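Local atomic coordinates of AGR_C_1268p (Agrobacterium tumefaciens str. C58, PDB entry 2GHS), a protein that is a regucalcin-like protein of the SMP-30 gluconolactonase family that probably binds a divalent metal ion and hydrolyses sugar lactones. Residues M48-G53 / N67-E72; R71-L76 / T84-P89. One frame throughout, in Å; residues are numbered along the deposited sequence.

Interaction 1. Residues M48-G53 / N67-E72. With EDO (1,2-ethanediol), chain D.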
loop_
_atom_site.group_PDB
_atom_site.type_symbol
_atom_site.label_atom_id
_atom_site.label_comp_id
_atom_site.label_asym_id
_atom_site.label_seq_id
_atom_site.Cartn_x
_atom_site.Cartn_y
_atom_site.Cartn_z
HETATM N N MSE A 48 11.415 7.738 -6.879
HETATM C CA MSE A 48 11.351 6.295 -6.762
HETATM C C MSE A 48 11.009 5.691 -8.100
HETATM O O MSE A 48 10.056 6.112 -8.751
HETATM C CB MSE A 48 10.231 5.878 -5.811
HETATM C CG MSE A 48 10.301 6.466 -4.445
HETATM SE SE MSE A 48 11.802 5.749 -3.360
HETATM C CE MSE A 48 13.051 7.145 -3.722
ATOM N N LEU A 49 11.749 4.659 -8.485
ATOM C CA LEU A 49 11.380 3.886 -9.676
ATOM C C LEU A 49 10.010 3.266 -9.451
ATOM O O LEU A 49 9.128 3.376 -10.307
ATOM C CB LEU A 49 12.444 2.836 -9.963
ATOM C CG LEU A 49 12.207 1.927 -11.137
ATOM C CD1 LEU A 49 12.150 2.769 -12.383
ATOM C CD2 LEU A 49 13.344 0.874 -11.158
ATOM N N LEU A 50 9.797 2.677 -8.270
ATOM C CA LEU A 50 8.490 2.106 -7.943
ATOM C C LEU A 50 8.248 2.285 -6.451
ATOM O O LEU A 50 8.482 1.374 -5.632
ATOM C CB LEU A 50 8.394 0.641 -8.398
ATOM C CG LEU A 50 7.010 -0.002 -8.228
ATOM C CD1 LEU A 50 5.939 0.851 -8.812
ATOM C CD2 LEU A 50 6.957 -1.416 -8.827
ATOM N N GLY A 51 7.823 3.493 -6.087
ATOM C CA GLY A 51 7.532 3.794 -4.717
ATOM C C GLY A 51 6.263 3.077 -4.333
ATOM O O GLY A 51 5.268 3.160 -5.089
ATOM N N GLU A 52 6.272 2.366 -3.192
ATOM C CA GLU A 52 5.099 1.580 -2.772
ATOM C C GLU A 52 5.087 1.227 -1.297
ATOM O O GLU A 52 6.094 1.389 -0.582
ATOM C CB GLU A 52 5.013 0.251 -3.569
ATOM C CG GLU A 52 4.019 0.193 -4.751
ATOM C CD GLU A 52 2.506 0.236 -4.356
ATOM O OE1 GLU A 52 2.200 0.431 -3.135
ATOM O OE2 GLU A 52 1.649 0.079 -5.296
ATOM N N GLY A 53 3.929 0.752 -0.824
ATOM C CA GLY A 53 3.860 0.246 0.524
ATOM C C GLY A 53 4.129 1.202 1.691
ATOM O O GLY A 53 4.674 0.765 2.709
ATOM N N ASN A 67 11.094 1.106 -2.341
ATOM C CA ASN A 67 11.398 1.233 -3.782
ATOM C C ASN A 67 11.525 -0.191 -4.289
ATOM O O ASN A 67 12.581 -0.777 -4.193
ATOM C CB ASN A 67 12.657 2.036 -3.995
ATOM C CG ASN A 67 12.864 2.449 -5.445
ATOM O OD1 ASN A 67 12.009 2.237 -6.282
ATOM N ND2 ASN A 67 14.014 3.065 -5.728
ATOM N N ILE A 68 10.402 -0.748 -4.744
ATOM C CA ILE A 68 10.276 -2.217 -4.825
ATOM C C ILE A 68 11.381 -2.829 -5.680
ATOM O O ILE A 68 12.126 -3.712 -5.232
ATOM C CB ILE A 68 8.890 -2.682 -5.373
ATOM C CG1 ILE A 68 7.769 -2.344 -4.406
ATOM C CG2 ILE A 68 8.918 -4.233 -5.610
ATOM C CD1 ILE A 68 6.419 -2.827 -4.911
ATOM N N LEU A 69 11.472 -2.372 -6.911
ATOM C CA LEU A 69 12.340 -2.989 -7.918
ATOM C C LEU A 69 13.818 -2.768 -7.624
ATOM O O LEU A 69 14.630 -3.527 -8.079
ATOM C CB LEU A 69 12.005 -2.446 -9.313
ATOM C CG LEU A 69 10.525 -2.600 -9.738
ATOM C CD1 LEU A 69 10.273 -2.017 -11.118
ATOM C CD2 LEU A 69 10.113 -4.066 -9.701
ATOM N N GLU A 70 14.156 -1.758 -6.816
ATOM C CA GLU A 70 15.555 -1.507 -6.430
ATOM C C GLU A 70 15.935 -2.083 -5.047
ATOM O O GLU A 70 17.053 -1.853 -4.546
ATOM C CB GLU A 70 15.853 -0.005 -6.442
ATOM C CG GLU A 70 15.657 0.628 -7.812
ATOM C CD GLU A 70 16.853 0.479 -8.749
ATOM O OE1 GLU A 70 17.671 -0.451 -8.583
ATOM O OE2 GLU A 70 16.969 1.325 -9.660
ATOM N N ARG A 71 15.007 -2.787 -4.415
ATOM C CA ARG A 71 15.279 -3.496 -3.146
ATOM C C ARG A 71 15.681 -2.520 -2.036
ATOM O O ARG A 71 16.681 -2.721 -1.367
ATOM C CB ARG A 71 16.317 -4.598 -3.327
ATOM C CG ARG A 71 15.978 -5.604 -4.392
ATOM C CD ARG A 71 16.948 -6.822 -4.403
ATOM N NE ARG A 71 18.314 -6.329 -4.258
ATOM C CZ ARG A 71 19.082 -5.891 -5.240
ATOM N NH1 ARG A 71 18.713 -6.048 -6.481
ATOM N NH2 ARG A 71 20.272 -5.364 -4.976
ATOM N N GLU A 72 14.935 -1.425 -1.924
ATOM C CA GLU A 72 15.220 -0.421 -0.854
ATOM C C GLU A 72 14.054 -0.213 0.076
ATOM O O GLU A 72 12.917 -0.182 -0.370
ATOM C CB GLU A 72 15.556 0.936 -1.462
ATOM C CG GLU A 72 16.782 0.954 -2.330
ATOM C CD GLU A 72 16.897 2.228 -3.167
ATOM O OE1 GLU A 72 15.917 3.018 -3.356
ATOM O OE2 GLU A 72 18.038 2.420 -3.672
HETATM C C1 EDO D . 2.251 -2.682 -9.312
HETATM O O1 EDO D . 3.396 -2.795 -8.462
HETATM C C2 EDO D . 1.410 -1.515 -8.773
HETATM O O2 EDO D . 0.954 -1.778 -7.426
HETATM O O HOH W 1 14.704 4.674 -7.952
#
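Leu50 and Asn67 join residues 48-53 to residues 67-72 at the edge of the predicted metal site of a beta-propeller. The two segments belong to one blade, an antiparallel sheet of four strands. Gly51 and Asn67 form a non-hydrogen-bonded antiparallel pair.

Two hydrogen bonds hold Leu50, just before this pair. Leu50 N gives a nearly straight bond (172°) to Asn67 OD1 at 3.0 Å, approaching close to the line of the amide C=O. Ile68 N binds Leu50 O at 3.0 Å. Leu50 is thus gripped through both its backbone N-H and its carbonyl. Asn67 CG, anti to the backbone N (chi1 -168°), carries the amide toward Leu50. The amide ND2 has two acceptors. One is a water that also takes the N-H of Leu49. The other is Glu72 OE1, which lies in the amide plane but is met from above its own carboxylate plane. These bonds should fix the flip of the buried amide. Past Asn67 the chain turns tightly, and Arg71 and Glu72 both face Asn67 in a G1 beta bulge.

The apolar contacts lie around this polar core. Leu50 CD2 meets Leu69 CG at 3.9 Å, the two side chains crossing obliquely. Leu49 CD2 touches Leu69 CB, and these chains cross at about a right angle. The selenium of selenomethionine Met48 rests 3.9 Å from Asn67 CB. Glu52 and Ile68 run side by side, with Ile68 CD1 3.6 Å from Glu52 CB.

Glu52 is a predicted metal ligand, and its end leads away from Ile68. Ile68 also touches Arg135 and Asn137, predicted substrate-binding residues. Ethanediol, probably from the crystallisation liquor, occupies this pocket, and its O2 donates to Glu52 OE2 at 2.9 Å.

Interaction 2. Residues R71-L76 / T84-P89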
loop_
_atom_site.group_PDB
_atom_site.type_symbol
_atom_site.label_atom_id
_atom_site.label_comp_id
_atom_site.label_asym_id
_atom_site.label_seq_id
_atom_site.Cartn_x
_atom_site.Cartn_y
_atom_site.Cartn_z
ATOM N N ARG A 71 15.007 -2.787 -4.415
ATOM C CA ARG A 71 15.279 -3.496 -3.146
ATOM C C ARG A 71 15.681 -2.520 -2.036
ATOM O O ARG A 71 16.681 -2.721 -1.367
ATOM C CB ARG A 71 16.317 -4.598 -3.327
ATOM C CG ARG A 71 15.978 -5.604 -4.392
ATOM C CD ARG A 71 16.948 -6.822 -4.403
ATOM N NE ARG A 71 18.314 -6.329 -4.258
ATOM C CZ ARG A 71 19.082 -5.891 -5.240
ATOM N NH1 ARG A 71 18.713 -6.048 -6.481
ATOM N NH2 ARG A 71 20.272 -5.364 -4.976
ATOM N N GLU A 72 14.935 -1.425 -1.924
ATOM C CA GLU A 72 15.220 -0.421 -0.854
ATOM C C GLU A 72 14.054 -0.213 0.076
ATOM O O GLU A 72 12.917 -0.182 -0.370
ATOM C CB GLU A 72 15.556 0.936 -1.462
ATOM C CG GLU A 72 16.782 0.954 -2.330
ATOM C CD GLU A 72 16.897 2.228 -3.167
ATOM O OE1 GLU A 72 15.917 3.018 -3.356
ATOM O OE2 GLU A 72 18.038 2.420 -3.672
ATOM N N LEU A 73 14.363 -0.035 1.346
ATOM C CA LEU A 73 13.402 0.354 2.362
ATOM C C LEU A 73 13.802 1.770 2.787
ATOM O O LEU A 73 14.911 1.977 3.311
ATOM C CB LEU A 73 13.494 -0.580 3.582
ATOM C CG LEU A 73 12.693 -0.235 4.847
ATOM C CD1 LEU A 73 11.220 -0.138 4.581
ATOM C CD2 LEU A 73 12.960 -1.275 5.897
ATOM N N HIS A 74 12.890 2.719 2.562
ATOM C CA HIS A 74 13.097 4.133 2.814
ATOM C C HIS A 74 12.464 4.521 4.130
ATOM O O HIS A 74 11.388 4.056 4.464
ATOM C CB HIS A 74 12.464 4.927 1.652
ATOM C CG HIS A 74 13.240 4.788 0.400
ATOM N ND1 HIS A 74 14.087 5.788 -0.035
ATOM C CD2 HIS A 74 13.410 3.753 -0.453
ATOM C CE1 HIS A 74 14.704 5.381 -1.134
ATOM N NE2 HIS A 74 14.329 4.143 -1.397
ATOM N N GLU A 75 13.188 5.376 4.853
ATOM C CA GLU A 75 12.817 5.803 6.209
ATOM C C GLU A 75 12.932 7.332 6.236
ATOM O O GLU A 75 13.960 7.873 5.860
ATOM C CB GLU A 75 13.796 5.202 7.208
ATOM C CG GLU A 75 13.529 5.563 8.644
ATOM C CD GLU A 75 14.557 5.024 9.633
ATOM O OE1 GLU A 75 15.549 4.371 9.227
ATOM O OE2 GLU A 75 14.353 5.257 10.851
ATOM N N LEU A 76 11.852 8.001 6.670
ATOM C CA LEU A 76 11.805 9.444 6.764
ATOM C C LEU A 76 11.274 9.841 8.118
ATOM O O LEU A 76 10.105 9.631 8.419
ATOM C CB LEU A 76 10.889 10.037 5.679
ATOM C CG LEU A 76 10.749 11.575 5.701
ATOM C CD1 LEU A 76 12.088 12.244 5.467
ATOM C CD2 LEU A 76 9.714 12.057 4.702
ATOM N N THR A 84 16.800 8.061 5.494
ATOM C CA THR A 84 17.731 6.943 5.483
ATOM C C THR A 84 17.259 5.922 4.483
ATOM O O THR A 84 16.060 5.696 4.347
ATOM C CB THR A 84 17.831 6.315 6.878
ATOM O OG1 THR A 84 18.120 7.340 7.835
ATOM C CG2 THR A 84 18.949 5.229 6.966
ATOM N N VAL A 85 18.182 5.341 3.737
ATOM C CA VAL A 85 17.803 4.296 2.772
ATOM C C VAL A 85 18.495 2.986 3.139
ATOM O O VAL A 85 19.705 2.953 3.339
ATOM C CB VAL A 85 18.192 4.652 1.340
ATOM C CG1 VAL A 85 17.654 3.574 0.418
ATOM C CG2 VAL A 85 17.680 6.043 0.949
ATOM N N HIS A 86 17.715 1.923 3.250
ATOM C CA HIS A 86 18.219 0.630 3.721
ATOM C C HIS A 86 18.146 -0.344 2.554
ATOM O O HIS A 86 17.107 -0.503 1.957
ATOM C CB HIS A 86 17.383 0.095 4.875
ATOM C CG HIS A 86 17.253 1.050 6.023
ATOM N ND1 HIS A 86 18.211 1.161 7.007
ATOM C CD2 HIS A 86 16.286 1.956 6.334
ATOM C CE1 HIS A 86 17.832 2.080 7.884
ATOM N NE2 HIS A 86 16.672 2.579 7.496
ATOM N N ALA A 87 19.262 -0.965 2.250
ATOM C CA ALA A 87 19.384 -1.934 1.169
ATOM C C ALA A 87 18.900 -3.309 1.620
ATOM O O ALA A 87 19.327 -3.828 2.646
ATOM C CB ALA A 87 20.823 -2.026 0.760
ATOM N N LEU A 88 18.072 -3.928 0.792
ATOM C CA LEU A 88 17.522 -5.243 1.099
ATOM C C LEU A 88 18.041 -6.297 0.118
ATOM O O LEU A 88 18.333 -5.986 -1.051
ATOM C CB LEU A 88 16.007 -5.165 0.943
ATOM C CG LEU A 88 15.252 -4.118 1.734
ATOM C CD1 LEU A 88 13.788 -4.119 1.351
ATOM C CD2 LEU A 88 15.403 -4.369 3.237
ATOM N N PRO A 89 18.104 -7.567 0.568
ATOM C CA PRO A 89 18.501 -8.649 -0.310
ATOM C C PRO A 89 17.288 -9.225 -1.093
ATOM O O PRO A 89 17.415 -10.308 -1.638
ATOM C CB PRO A 89 18.978 -9.724 0.675
ATOM C CG PRO A 89 18.120 -9.505 1.888
ATOM C CD PRO A 89 17.753 -8.031 1.913
HETATM O O HOH W 2 20.149 -4.377 -2.188
HETATM O O HOH W 3 15.736 8.441 8.689
#
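Glu75 and His86 make the shortest side-chain bond between residues 71-76 and 84-89. His86 NE2 donates to Glu75 OE1 at 2.7 Å. The oxygen lies close to the ring plane, and the donor comes nearly along its C-O axis. Carboxylate and ring are almost coplanar (28°). The extended Glu75 chain, with CG anti to the backbone N (chi1 -180°), carries the carboxylate across to His86 NE2. The carboxylate could favour a protonated imidazole, though Arg114 also touches the His86 side chain.

On the other face Val85 packs against His74. Val85 CG1 sits over the ring face, 4.0 Å from its centroid, a CH-pi contact offset toward the rim. His74 NE2 donates to Glu72 OE1 at 2.8 Å, and ND1 is hydrogen-bonded to Lys83 NZ. Bonds at both nitrogens should fix the turn of the ring.

The backbones of this antiparallel beta hairpin hold these pairs in place. Leu73 and His86 exchange two bonds, as do Glu75 and Thr84. At the open end Leu88 N binds Arg71 O at 2.8 Å. Arg71 NE returns a longer bond to Leu88 O (3.2 Å), which lies in the guanidinium plane. A water bridges Arg71 NH2 to the same oxygen.

Strand 82-87 is the outermost of the blade. Strand 62-67 flanks strand 72-77, where Trp65 stacks on His74. Arg114 belongs to strand 110-115 and also touches Leu73.

From the N terminus, residues 48-53 enter the blade at strand 51-57. The chain returns through strand 62-67, and interaction 1 closes that excursion where residues 67-72 meet the start of the blade. Interaction 2 begins on the residues where interaction 1 ends, sharing Arg71 and Glu72, and closes the next loop between strands 72-77 and 82-87. The two closures follow one another along the chain and do not cross. Together they tie the first strand of the blade, beside the predicted metal site, to its outer edge. They also touch directly: His74 packs on Met48 and Asn67, its CE1 3.5 Å from Met48 CE.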